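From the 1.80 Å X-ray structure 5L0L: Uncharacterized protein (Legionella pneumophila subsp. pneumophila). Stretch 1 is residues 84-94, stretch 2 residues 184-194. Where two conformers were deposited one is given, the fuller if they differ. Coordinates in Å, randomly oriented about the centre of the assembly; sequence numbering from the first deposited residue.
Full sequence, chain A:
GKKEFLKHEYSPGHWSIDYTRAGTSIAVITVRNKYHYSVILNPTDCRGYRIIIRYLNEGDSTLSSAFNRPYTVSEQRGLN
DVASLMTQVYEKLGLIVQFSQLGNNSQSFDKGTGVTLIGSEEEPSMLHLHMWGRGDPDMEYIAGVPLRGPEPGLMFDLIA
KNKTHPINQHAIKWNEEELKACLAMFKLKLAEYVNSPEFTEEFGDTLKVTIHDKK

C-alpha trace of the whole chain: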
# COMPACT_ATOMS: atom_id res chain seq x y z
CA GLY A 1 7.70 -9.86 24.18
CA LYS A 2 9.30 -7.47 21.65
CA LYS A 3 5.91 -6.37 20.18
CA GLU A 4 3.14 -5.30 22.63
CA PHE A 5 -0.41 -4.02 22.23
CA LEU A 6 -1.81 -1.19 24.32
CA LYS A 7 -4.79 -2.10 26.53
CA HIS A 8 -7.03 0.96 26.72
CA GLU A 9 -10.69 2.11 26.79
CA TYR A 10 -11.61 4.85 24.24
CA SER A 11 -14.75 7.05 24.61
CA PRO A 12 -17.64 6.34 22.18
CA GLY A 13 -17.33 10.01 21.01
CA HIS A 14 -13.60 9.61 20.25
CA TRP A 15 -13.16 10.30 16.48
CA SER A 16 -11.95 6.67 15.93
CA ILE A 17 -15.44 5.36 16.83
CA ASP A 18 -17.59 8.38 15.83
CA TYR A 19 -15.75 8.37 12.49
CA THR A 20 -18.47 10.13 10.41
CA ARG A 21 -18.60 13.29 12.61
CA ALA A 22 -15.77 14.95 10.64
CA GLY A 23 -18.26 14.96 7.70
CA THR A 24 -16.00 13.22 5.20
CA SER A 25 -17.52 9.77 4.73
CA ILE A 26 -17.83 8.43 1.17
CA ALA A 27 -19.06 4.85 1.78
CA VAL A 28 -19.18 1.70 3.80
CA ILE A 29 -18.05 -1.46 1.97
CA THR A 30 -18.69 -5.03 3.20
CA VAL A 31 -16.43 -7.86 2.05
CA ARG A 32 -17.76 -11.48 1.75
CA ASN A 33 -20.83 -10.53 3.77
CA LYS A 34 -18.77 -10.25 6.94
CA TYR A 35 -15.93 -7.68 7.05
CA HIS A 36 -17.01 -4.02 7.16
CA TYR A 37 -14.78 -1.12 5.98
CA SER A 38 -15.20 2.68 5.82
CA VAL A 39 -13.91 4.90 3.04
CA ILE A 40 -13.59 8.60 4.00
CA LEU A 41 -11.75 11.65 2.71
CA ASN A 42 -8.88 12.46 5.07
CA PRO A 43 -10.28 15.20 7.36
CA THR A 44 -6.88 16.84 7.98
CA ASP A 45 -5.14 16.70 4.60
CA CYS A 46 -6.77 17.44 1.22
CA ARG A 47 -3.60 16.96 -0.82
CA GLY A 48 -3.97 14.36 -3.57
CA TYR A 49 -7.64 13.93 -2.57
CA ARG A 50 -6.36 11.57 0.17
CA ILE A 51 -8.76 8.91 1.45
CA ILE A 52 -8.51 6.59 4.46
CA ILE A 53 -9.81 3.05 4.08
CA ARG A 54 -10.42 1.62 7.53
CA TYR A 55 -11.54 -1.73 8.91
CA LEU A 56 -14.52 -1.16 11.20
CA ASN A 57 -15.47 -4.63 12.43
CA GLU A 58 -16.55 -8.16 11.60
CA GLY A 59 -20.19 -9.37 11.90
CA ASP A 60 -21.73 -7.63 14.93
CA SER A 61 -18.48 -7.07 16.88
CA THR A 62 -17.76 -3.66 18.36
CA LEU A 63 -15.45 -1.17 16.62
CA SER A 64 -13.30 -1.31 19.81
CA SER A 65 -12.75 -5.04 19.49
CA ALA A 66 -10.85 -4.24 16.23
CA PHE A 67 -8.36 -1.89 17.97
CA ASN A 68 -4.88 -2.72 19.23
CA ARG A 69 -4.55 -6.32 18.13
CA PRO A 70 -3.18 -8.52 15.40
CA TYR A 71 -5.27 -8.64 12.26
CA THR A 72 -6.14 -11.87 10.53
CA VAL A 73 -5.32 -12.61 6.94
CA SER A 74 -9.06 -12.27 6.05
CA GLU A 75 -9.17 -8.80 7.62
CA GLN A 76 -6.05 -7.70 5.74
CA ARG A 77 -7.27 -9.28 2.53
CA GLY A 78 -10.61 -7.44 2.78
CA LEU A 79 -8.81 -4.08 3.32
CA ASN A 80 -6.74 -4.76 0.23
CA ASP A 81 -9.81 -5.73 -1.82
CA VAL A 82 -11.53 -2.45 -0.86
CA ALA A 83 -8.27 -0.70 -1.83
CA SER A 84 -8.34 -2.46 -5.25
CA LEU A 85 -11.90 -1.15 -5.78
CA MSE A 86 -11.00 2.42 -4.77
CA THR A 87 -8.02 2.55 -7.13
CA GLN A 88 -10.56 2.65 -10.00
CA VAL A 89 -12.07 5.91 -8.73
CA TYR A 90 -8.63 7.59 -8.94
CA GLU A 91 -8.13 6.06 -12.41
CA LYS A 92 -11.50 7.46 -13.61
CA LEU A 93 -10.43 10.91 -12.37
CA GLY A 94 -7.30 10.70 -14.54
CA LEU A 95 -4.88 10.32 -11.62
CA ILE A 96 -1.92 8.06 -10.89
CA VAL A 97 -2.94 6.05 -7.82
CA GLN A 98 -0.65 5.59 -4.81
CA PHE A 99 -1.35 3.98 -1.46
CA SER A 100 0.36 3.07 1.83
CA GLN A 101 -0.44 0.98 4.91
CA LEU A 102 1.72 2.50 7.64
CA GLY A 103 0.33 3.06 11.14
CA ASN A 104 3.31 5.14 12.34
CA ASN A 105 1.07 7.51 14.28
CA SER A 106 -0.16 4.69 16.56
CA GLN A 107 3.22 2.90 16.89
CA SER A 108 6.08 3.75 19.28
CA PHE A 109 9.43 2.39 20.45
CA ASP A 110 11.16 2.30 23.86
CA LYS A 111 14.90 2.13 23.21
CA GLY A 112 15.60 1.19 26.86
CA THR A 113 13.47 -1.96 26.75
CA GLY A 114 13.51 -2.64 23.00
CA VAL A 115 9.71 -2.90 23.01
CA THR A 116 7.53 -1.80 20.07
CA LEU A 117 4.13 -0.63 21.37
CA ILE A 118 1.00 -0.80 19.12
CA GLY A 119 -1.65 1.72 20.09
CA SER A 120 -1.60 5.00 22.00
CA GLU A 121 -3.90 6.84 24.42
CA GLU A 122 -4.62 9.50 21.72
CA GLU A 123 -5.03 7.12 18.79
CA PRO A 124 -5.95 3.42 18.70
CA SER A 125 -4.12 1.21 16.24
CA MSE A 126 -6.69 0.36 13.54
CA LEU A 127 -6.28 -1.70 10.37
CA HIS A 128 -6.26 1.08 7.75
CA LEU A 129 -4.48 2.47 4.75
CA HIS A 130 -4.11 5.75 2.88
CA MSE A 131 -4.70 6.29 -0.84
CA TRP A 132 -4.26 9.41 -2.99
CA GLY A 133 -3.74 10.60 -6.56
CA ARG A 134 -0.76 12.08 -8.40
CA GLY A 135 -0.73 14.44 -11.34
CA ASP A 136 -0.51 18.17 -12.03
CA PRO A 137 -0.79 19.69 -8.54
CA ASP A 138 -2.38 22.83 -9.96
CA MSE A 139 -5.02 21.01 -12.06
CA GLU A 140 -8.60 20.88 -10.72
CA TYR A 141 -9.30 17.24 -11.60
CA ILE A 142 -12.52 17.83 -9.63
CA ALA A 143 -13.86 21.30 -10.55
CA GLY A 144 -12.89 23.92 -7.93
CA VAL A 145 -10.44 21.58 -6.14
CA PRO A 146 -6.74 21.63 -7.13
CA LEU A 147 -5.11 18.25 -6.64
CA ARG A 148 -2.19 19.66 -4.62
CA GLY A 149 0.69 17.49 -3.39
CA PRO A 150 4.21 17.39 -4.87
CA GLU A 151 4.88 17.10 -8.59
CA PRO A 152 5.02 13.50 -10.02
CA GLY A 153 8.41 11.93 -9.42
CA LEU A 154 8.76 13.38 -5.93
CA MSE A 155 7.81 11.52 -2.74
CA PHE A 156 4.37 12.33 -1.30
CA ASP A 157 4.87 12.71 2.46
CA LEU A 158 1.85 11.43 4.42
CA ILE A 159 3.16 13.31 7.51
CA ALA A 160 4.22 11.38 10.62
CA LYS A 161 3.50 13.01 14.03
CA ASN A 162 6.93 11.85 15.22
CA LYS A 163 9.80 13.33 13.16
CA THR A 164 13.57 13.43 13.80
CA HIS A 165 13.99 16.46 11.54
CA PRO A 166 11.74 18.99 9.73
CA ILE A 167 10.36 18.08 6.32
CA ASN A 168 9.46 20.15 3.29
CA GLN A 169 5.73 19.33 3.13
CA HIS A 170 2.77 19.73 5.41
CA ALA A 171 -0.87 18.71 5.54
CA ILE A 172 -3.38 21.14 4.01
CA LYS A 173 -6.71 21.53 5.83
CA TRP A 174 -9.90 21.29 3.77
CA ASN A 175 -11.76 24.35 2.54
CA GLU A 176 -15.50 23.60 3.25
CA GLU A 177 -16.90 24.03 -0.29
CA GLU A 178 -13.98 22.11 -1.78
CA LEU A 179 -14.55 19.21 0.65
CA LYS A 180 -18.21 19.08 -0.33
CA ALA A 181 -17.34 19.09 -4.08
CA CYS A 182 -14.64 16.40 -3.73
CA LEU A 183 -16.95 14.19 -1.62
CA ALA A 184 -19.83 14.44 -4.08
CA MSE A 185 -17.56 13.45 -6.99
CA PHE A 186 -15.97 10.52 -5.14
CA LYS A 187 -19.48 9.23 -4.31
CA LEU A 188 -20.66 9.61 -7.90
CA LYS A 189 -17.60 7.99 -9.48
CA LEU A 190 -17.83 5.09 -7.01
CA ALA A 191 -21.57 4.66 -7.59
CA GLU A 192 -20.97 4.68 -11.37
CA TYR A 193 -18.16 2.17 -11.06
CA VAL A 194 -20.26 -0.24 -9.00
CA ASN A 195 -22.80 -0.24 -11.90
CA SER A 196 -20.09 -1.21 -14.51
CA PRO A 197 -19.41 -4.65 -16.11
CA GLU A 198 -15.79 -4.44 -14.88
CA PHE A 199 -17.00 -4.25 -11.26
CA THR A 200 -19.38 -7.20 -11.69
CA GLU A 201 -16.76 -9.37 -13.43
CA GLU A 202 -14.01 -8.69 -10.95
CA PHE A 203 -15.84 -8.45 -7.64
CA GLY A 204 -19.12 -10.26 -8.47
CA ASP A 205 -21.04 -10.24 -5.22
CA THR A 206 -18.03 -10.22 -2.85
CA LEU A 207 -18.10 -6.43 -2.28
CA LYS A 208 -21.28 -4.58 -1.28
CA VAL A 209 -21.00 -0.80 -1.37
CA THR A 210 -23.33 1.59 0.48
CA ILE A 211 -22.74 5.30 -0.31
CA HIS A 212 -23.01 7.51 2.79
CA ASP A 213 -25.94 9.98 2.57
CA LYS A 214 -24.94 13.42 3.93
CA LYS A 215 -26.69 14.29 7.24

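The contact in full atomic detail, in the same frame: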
# COMPACT_ATOMS: atom_id res chain seq x y z
N SER A 84 -8.31 -2.16 -3.81
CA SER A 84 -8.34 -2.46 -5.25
C SER A 84 -9.53 -1.79 -5.93
O SER A 84 -9.37 -1.20 -7.01
CB SER A 84 -8.39 -3.97 -5.48
OG SER A 84 -7.22 -4.58 -4.95
N LEU A 85 -10.69 -1.84 -5.29
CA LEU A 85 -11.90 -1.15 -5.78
C LEU A 85 -11.66 0.37 -5.89
O LEU A 85 -11.87 0.97 -6.93
CB LEU A 85 -13.10 -1.42 -4.84
CG LEU A 85 -14.35 -0.56 -5.06
CD1 LEU A 85 -14.86 -0.74 -6.46
CD2 LEU A 85 -15.44 -0.90 -4.04
N MSE A 86 -11.18 0.97 -4.80
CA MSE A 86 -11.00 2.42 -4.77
C MSE A 86 -9.98 2.91 -5.75
O MSE A 86 -10.08 4.05 -6.20
CB MSE A 86 -10.72 2.97 -3.37
CG MSE A 86 -11.84 2.75 -2.38
SE MSE A 86 -13.57 3.47 -2.98
CE MSE A 86 -13.03 5.30 -3.31
N THR A 87 -8.96 2.10 -6.10
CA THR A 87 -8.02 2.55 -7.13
C THR A 87 -8.71 2.97 -8.45
O THR A 87 -8.23 3.88 -9.14
CB THR A 87 -6.95 1.50 -7.51
OG1 THR A 87 -7.58 0.36 -8.12
CG2 THR A 87 -6.11 1.09 -6.27
N GLN A 88 -9.85 2.35 -8.76
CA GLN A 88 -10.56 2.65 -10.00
C GLN A 88 -11.22 4.03 -10.00
O GLN A 88 -11.38 4.63 -11.07
CB GLN A 88 -11.56 1.54 -10.34
CG GLN A 88 -10.86 0.16 -10.45
CD GLN A 88 -9.69 0.17 -11.42
OE1 GLN A 88 -9.88 0.30 -12.64
NE2 GLN A 88 -8.47 0.09 -10.89
N VAL A 89 -11.56 4.55 -8.82
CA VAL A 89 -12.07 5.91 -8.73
C VAL A 89 -10.96 6.91 -9.10
O VAL A 89 -11.19 7.82 -9.90
CB VAL A 89 -12.66 6.21 -7.35
CG1 VAL A 89 -13.00 7.67 -7.24
CG2 VAL A 89 -13.88 5.33 -7.11
N TYR A 90 -9.74 6.73 -8.57
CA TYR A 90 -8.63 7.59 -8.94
C TYR A 90 -8.34 7.51 -10.44
O TYR A 90 -8.12 8.53 -11.11
CB TYR A 90 -7.38 7.27 -8.10
CG TYR A 90 -7.54 7.73 -6.69
CD1 TYR A 90 -7.22 9.04 -6.33
CD2 TYR A 90 -8.10 6.90 -5.74
CE1 TYR A 90 -7.38 9.48 -5.04
CE2 TYR A 90 -8.30 7.33 -4.45
CZ TYR A 90 -7.94 8.62 -4.09
OH TYR A 90 -8.14 9.04 -2.80
N GLU A 91 -8.36 6.29 -10.97
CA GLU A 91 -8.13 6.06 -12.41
C GLU A 91 -9.16 6.82 -13.25
O GLU A 91 -8.78 7.50 -14.21
CB GLU A 91 -8.19 4.55 -12.74
CG GLU A 91 -7.73 4.17 -14.14
CD GLU A 91 -6.21 4.10 -14.30
OE1 GLU A 91 -5.76 4.39 -15.45
OE2 GLU A 91 -5.47 3.73 -13.32
N LYS A 92 -10.43 6.75 -12.88
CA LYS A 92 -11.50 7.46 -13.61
C LYS A 92 -11.46 8.99 -13.50
O LYS A 92 -12.13 9.69 -14.25
CB LYS A 92 -12.85 7.03 -13.08
CG LYS A 92 -13.31 5.68 -13.56
CD LYS A 92 -14.48 5.27 -12.70
CE LYS A 92 -15.74 6.00 -13.11
NZ LYS A 92 -16.84 5.55 -12.27
N LEU A 93 -10.76 9.48 -12.50
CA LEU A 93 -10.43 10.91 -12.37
C LEU A 93 -9.20 11.35 -13.16
O LEU A 93 -8.96 12.55 -13.27
CB LEU A 93 -10.27 11.30 -10.90
CG LEU A 93 -11.53 11.23 -10.05
CD1 LEU A 93 -11.17 11.28 -8.58
CD2 LEU A 93 -12.51 12.36 -10.44
N GLY A 94 -8.47 10.41 -13.75
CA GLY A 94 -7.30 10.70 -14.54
C GLY A 94 -6.02 10.80 -13.74
O GLY A 94 -5.02 11.38 -14.23
N ALA A 184 -18.77 14.73 -3.12
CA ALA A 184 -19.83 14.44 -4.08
C ALA A 184 -19.28 13.70 -5.30
O ALA A 184 -19.91 12.74 -5.78
CB ALA A 184 -20.53 15.74 -4.49
N MSE A 185 -18.11 14.10 -5.81
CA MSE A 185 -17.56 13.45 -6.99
C MSE A 185 -17.04 12.06 -6.69
O MSE A 185 -17.20 11.16 -7.51
CB MSE A 185 -16.50 14.32 -7.67
CG MSE A 185 -16.08 13.84 -9.04
SE MSE A 185 -17.59 13.74 -10.32
CE MSE A 185 -17.75 15.55 -10.81
N PHE A 186 -16.40 11.87 -5.53
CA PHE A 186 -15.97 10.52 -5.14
C PHE A 186 -17.18 9.58 -5.04
O PHE A 186 -17.13 8.46 -5.56
CB PHE A 186 -15.17 10.50 -3.85
CG PHE A 186 -13.67 10.61 -4.07
CD1 PHE A 186 -13.11 11.79 -4.49
CD2 PHE A 186 -12.84 9.52 -3.87
CE1 PHE A 186 -11.74 11.91 -4.72
CE2 PHE A 186 -11.46 9.63 -4.08
CZ PHE A 186 -10.91 10.82 -4.50
N LYS A 187 -18.26 10.05 -4.42
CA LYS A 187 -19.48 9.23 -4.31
C LYS A 187 -20.05 8.86 -5.69
O LYS A 187 -20.36 7.71 -5.94
CB LYS A 187 -20.55 9.94 -3.49
CG LYS A 187 -20.24 10.02 -2.02
CD LYS A 187 -21.26 10.85 -1.29
CE LYS A 187 -20.91 11.04 0.18
NZ LYS A 187 -21.89 11.91 0.87
N LEU A 188 -20.14 9.84 -6.57
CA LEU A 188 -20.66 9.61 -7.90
C LEU A 188 -19.79 8.65 -8.71
O LEU A 188 -20.32 7.71 -9.32
CB LEU A 188 -20.87 10.92 -8.66
CG LEU A 188 -21.45 10.76 -10.07
CD1 LEU A 188 -22.78 10.04 -10.05
CD2 LEU A 188 -21.57 12.12 -10.75
N LYS A 189 -18.47 8.86 -8.71
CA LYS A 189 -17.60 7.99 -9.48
C LYS A 189 -17.64 6.56 -8.93
O LYS A 189 -17.64 5.60 -9.69
CB LYS A 189 -16.16 8.52 -9.53
CG LYS A 189 -15.97 9.82 -10.31
CD LYS A 189 -16.44 9.72 -11.73
CE LYS A 189 -16.12 10.93 -12.60
NZ LYS A 189 -16.96 10.75 -13.83
N LEU A 190 -17.72 6.41 -7.61
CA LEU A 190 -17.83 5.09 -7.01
C LEU A 190 -19.16 4.43 -7.38
O LEU A 190 -19.19 3.24 -7.77
CB LEU A 190 -17.66 5.18 -5.50
CG LEU A 190 -17.79 3.86 -4.73
CD1 LEU A 190 -16.82 2.82 -5.22
CD2 LEU A 190 -17.64 4.15 -3.24
N ALA A 191 -20.24 5.20 -7.28
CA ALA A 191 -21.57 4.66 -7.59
C ALA A 191 -21.63 4.25 -9.06
O ALA A 191 -22.18 3.17 -9.37
CB ALA A 191 -22.67 5.65 -7.25
N GLU A 192 -21.04 5.05 -9.95
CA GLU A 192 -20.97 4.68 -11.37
C GLU A 192 -20.18 3.39 -11.57
O GLU A 192 -20.57 2.50 -12.34
CB GLU A 192 -20.36 5.79 -12.21
CG GLU A 192 -21.31 6.97 -12.39
CD GLU A 192 -20.67 8.22 -12.95
OE1 GLU A 192 -19.45 8.34 -13.01
OE2 GLU A 192 -21.43 9.14 -13.31
N TYR A 193 -19.05 3.33 -10.89
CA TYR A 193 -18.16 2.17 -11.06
C TYR A 193 -18.84 0.89 -10.62
O TYR A 193 -18.69 -0.16 -11.29
CB TYR A 193 -16.81 2.34 -10.32
CG TYR A 193 -15.87 1.23 -10.72
CD1 TYR A 193 -15.30 1.18 -11.99
CD2 TYR A 193 -15.63 0.16 -9.87
CE1 TYR A 193 -14.47 0.14 -12.39
CE2 TYR A 193 -14.81 -0.89 -10.25
CZ TYR A 193 -14.22 -0.90 -11.49
OH TYR A 193 -13.40 -1.96 -11.88
N VAL A 194 -19.56 0.94 -9.53
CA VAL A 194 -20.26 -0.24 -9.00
C VAL A 194 -21.33 -0.80 -9.98
O VAL A 194 -21.64 -2.00 -9.91
CB VAL A 194 -20.91 0.11 -7.65
CG1 VAL A 194 -21.99 -0.87 -7.24
CG2 VAL A 194 -19.86 0.22 -6.58
O HOH W 1 -11.96 -1.17 -13.95

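Two helices that cross steeply can touch closely over only a short span, so what holds them tends to be a compact apolar patch with a few polar contacts at its margin. Residues 84-94 and 184-194 illustrate the principle: their helix axes run at 114° to one another, approach to 9.4 Å, and bury 718 Å² between the stretches.

The strongest polar link is a hydrogen bond from side chain to backbone. K92 reaches across, and its NZ donates to the carbonyl O of K189 at 2.7 Å. K189 O also accepts the helical bond from Y193 N (2.9 Å), so the lysine adds a second donor to a carbonyl already in use. A long, slender side chain suits this place, because its methylenes span the gap to the other helix and carry the ammonium group to the backbone. K92 NZ also forms a long salt bridge with E192 OE1, 3.9 Å away; E192 OE1 also pairs within its own helix with K189 NZ at 3.6 Å, so one carboxylate serves two lysines. A water provides a further polar link, donating to Q88 OE1 at 2.9 Å and hydrogen-bonded to Y193 OH at 2.6 Å.

Q88 and Y193 also meet directly. Q88 CB sits 3.8 Å from the centroid of the Y193 ring, nearly on its normal, a CH-pi contact over the face, while L85 CD1 approaches the ring edge, 3.6 Å from Y193 CD2. Tyrosine thus combines a broad apolar surface for packing with a hydroxyl that can bind the water.

At the centre is V89, where V89 CA lies 6.0 Å from K189 CA. Its compact, branched side chain points toward the other helix and fits this close approach: V89 CG1 lies 3.8 Å from F186 CD2, and V89 CG2 lies 4.1 Å from L190 CB. L190 extends the apolar surface, its CD1 lying 4.0 Å from M86 SE and 4.1 Å from L85 CD2. The flexible selenomethionine M86 also reaches F186, bringing CE to the edge of the ring, 4.3 Å from CD2.

F186 is buried and gathers much of the remaining packing. Its edge is directed at the face of Y90, with centroids 5.3 Å apart and planes at 75°. Although the CA-to-CB bond of Y90 points away, its long side chain brings the ring back to the contact. L93 closes the patch, with CD1 4.0 Å from F186 CE1 and CD2 4.1 Å from M185 CG. G94 follows in a Schellman motif, its positive phi favouring glycine as the chain leaves the helix.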